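Cg9734-pa (Drosophila melanogaster, PDB 2BK9) binds heme with its iron hexacoordinated by two histidines, and probably binds or carries oxygen, with a possible peroxidase activity. Local coordinates at residues 70-75 and 83-88. The protein carries 1 engineered substitution. Residues are numbered along the deposited sequence; the frame is centred on the assembly and turned at random.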
loop_
_atom_site.group_PDB
_atom_site.type_symbol
_atom_site.label_atom_id
_atom_site.label_comp_id
_atom_site.label_asym_id
_atom_site.label_seq_id
_atom_site.Cartn_x
_atom_site.Cartn_y
_atom_site.Cartn_z
ATOM N N ASP A 70 -8.391 1.710 0.669
ATOM C CA ASP A 70 -9.844 1.675 0.809
ATOM C C ASP A 70 -10.533 2.498 -0.290
ATOM O O ASP A 70 -11.515 2.054 -0.892
ATOM C CB ASP A 70 -10.257 2.173 2.169
ATOM C CG ASP A 70 -11.685 1.937 2.433
ATOM O OD1 ASP A 70 -12.146 0.796 2.429
ATOM O OD2 ASP A 70 -12.437 2.903 2.621
ATOM N N GLU A 71 -9.985 3.677 -0.546
ATOM C CA GLU A 71 -10.507 4.499 -1.619
ATOM C C GLU A 71 -10.469 3.796 -2.976
ATOM O O GLU A 71 -11.400 3.918 -3.788
ATOM C CB GLU A 71 -9.711 5.804 -1.673
ATOM C CG GLU A 71 -9.943 6.789 -0.573
ATOM C CD GLU A 71 -11.198 7.547 -0.788
ATOM O OE1 GLU A 71 -11.385 8.060 -1.931
ATOM O OE2 GLU A 71 -11.941 7.615 0.193
ATOM N N SER A 72 -9.394 3.074 -3.196
ATOM C CA SER A 72 -9.169 2.352 -4.428
ATOM C C SER A 72 -10.166 1.222 -4.579
ATOM O O SER A 72 -10.771 1.022 -5.659
ATOM C CB SER A 72 -7.770 1.782 -4.466
ATOM O OG SER A 72 -6.805 2.826 -4.421
ATOM N N ILE A 73 -10.373 0.469 -3.521
ATOM C CA ILE A 73 -11.257 -0.668 -3.577
ATOM C C ILE A 73 -12.688 -0.215 -3.777
ATOM O O ILE A 73 -13.465 -0.911 -4.453
ATOM C CB ILE A 73 -11.040 -1.512 -2.307
ATOM C CG1 ILE A 73 -9.670 -2.150 -2.396
ATOM C CG2 ILE A 73 -12.129 -2.528 -2.106
ATOM C CD1 ILE A 73 -9.098 -2.612 -1.086
ATOM N N GLN A 74 -13.039 0.945 -3.230
ATOM C CA GLN A 74 -14.367 1.476 -3.389
ATOM C C GLN A 74 -14.788 1.687 -4.831
ATOM O O GLN A 74 -15.983 1.667 -5.140
ATOM C CB GLN A 74 -14.511 2.793 -2.611
ATOM C CG GLN A 74 -14.668 2.617 -1.142
ATOM C CD GLN A 74 -14.643 3.921 -0.322
ATOM O OE1 GLN A 74 -15.049 5.009 -0.776
ATOM N NE2 GLN A 74 -14.152 3.794 0.908
ATOM N N VAL A 75 -13.856 1.972 -5.740
ATOM C CA VAL A 75 -14.212 2.269 -7.114
ATOM C C VAL A 75 -14.321 1.060 -8.016
ATOM O O VAL A 75 -14.783 1.149 -9.136
ATOM C CB VAL A 75 -13.229 3.294 -7.745
ATOM C CG1 VAL A 75 -13.074 4.482 -6.851
ATOM C CG2 VAL A 75 -11.920 2.678 -8.109
ATOM N N GLU A 83 -10.074 5.216 -14.511
ATOM C CA GLU A 83 -9.791 6.644 -14.395
ATOM C C GLU A 83 -9.534 7.049 -12.943
ATOM O O GLU A 83 -8.609 7.794 -12.643
ATOM C CB GLU A 83 -10.968 7.447 -14.954
ATOM C CG GLU A 83 -11.213 7.255 -16.435
ATOM C CD GLU A 83 -12.134 6.096 -16.848
ATOM O OE1 GLU A 83 -12.335 5.111 -16.114
ATOM O OE2 GLU A 83 -12.693 6.201 -17.973
ATOM N N LYS A 84 -10.397 6.577 -12.053
ATOM C CA LYS A 84 -10.260 6.955 -10.664
ATOM C C LYS A 84 -9.010 6.352 -10.040
ATOM O O LYS A 84 -8.324 7.028 -9.249
ATOM C CB LYS A 84 -11.501 6.550 -9.893
ATOM C CG LYS A 84 -12.723 7.397 -10.196
ATOM C CD LYS A 84 -14.001 6.845 -9.572
ATOM C CE LYS A 84 -15.202 7.757 -9.814
ATOM N NZ LYS A 84 -15.115 9.075 -9.228
ATOM N N LEU A 85 -8.663 5.120 -10.404
ATOM C CA LEU A 85 -7.404 4.531 -9.929
ATOM C C LEU A 85 -6.201 5.304 -10.440
ATOM O O LEU A 85 -5.236 5.552 -9.731
ATOM C CB LEU A 85 -7.297 3.064 -10.305
ATOM C CG LEU A 85 -8.284 2.128 -9.629
ATOM C CD1 LEU A 85 -8.225 0.764 -10.252
ATOM C CD2 LEU A 85 -8.016 2.049 -8.133
ATOM N N ASP A 86 -6.242 5.676 -11.719
ATOM C CA ASP A 86 -5.142 6.426 -12.293
ATOM C C ASP A 86 -4.977 7.740 -11.529
ATOM O O ASP A 86 -3.843 8.165 -11.235
ATOM C CB ASP A 86 -5.342 6.686 -13.768
ATOM C CG ASP A 86 -4.099 7.257 -14.377
ATOM O OD1 ASP A 86 -3.162 6.538 -14.669
ATOM O OD2 ASP A 86 -3.988 8.467 -14.561
ATOM N N GLU A 87 -6.083 8.407 -11.215
ATOM C CA GLU A 87 -6.016 9.643 -10.468
ATOM C C GLU A 87 -5.404 9.420 -9.097
ATOM O O GLU A 87 -4.514 10.155 -8.690
ATOM C CB GLU A 87 -7.415 10.245 -10.368
ATOM C CG GLU A 87 -7.408 11.502 -9.582
ATOM C CD GLU A 87 -8.782 12.102 -9.333
ATOM O OE1 GLU A 87 -9.853 11.478 -9.626
ATOM O OE2 GLU A 87 -8.819 13.225 -8.788
ATOM N N ILE A 88 -5.945 8.481 -8.345
ATOM C CA ILE A 88 -5.494 8.229 -6.979
ATOM C C ILE A 88 -3.984 8.001 -6.977
ATOM O O ILE A 88 -3.241 8.582 -6.185
ATOM C CB ILE A 88 -6.256 7.047 -6.383
ATOM C CG1 ILE A 88 -7.734 7.426 -6.115
ATOM C CG2 ILE A 88 -5.580 6.533 -5.145
ATOM C CD1 ILE A 88 -8.635 6.239 -5.900
#
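V75 meets helix 81-96 with both branches, its beta carbon pointing at the facing helix. CG1 lies on the aliphatic part of K84, 3.7 Å from its CD, while CG2 rests 4.0 Å from CD2 of L85; the valine thus straddles the two successive side chains. With chi1 at -50°, CG1 stands beside the backbone N, and CG2 falls between N and the carbonyl carbon, which turns one methyl to each neighbour. K84 sets out toward V75, but its chain, extended as far as CE, bends at chi4 (-63°) and takes NZ away, so that methylene groups alone do the touching. One turn earlier on helix 56-75, S72 sets its CB against the same CD2 of L85, at 3.7 Å. I88 comes from the next turn of its own helix, its CG2 4.0 Å from OG of S72 and its CD1 4.2 Å from the backbone O of E71. The buried S72 hydroxyl is satisfied by V68 O and by W89 NE1. Cutting V75 back to an alanine removes both methyls and is likely to open a gap beside the K84 methylenes, leaving CD2 of L85 supported mainly from the S72 side. The two segments run nearly antiparallel, at 167° with axes 9.6 Å apart, matching the E and F helices of the globin fold near the turn that joins them; L85 also packs on H137 and I141 of helix 125-143. Methyl and methylene packing therefore carries the contact, and the S72-W89 hydrogen bond adds a directional tie between the helices just past it.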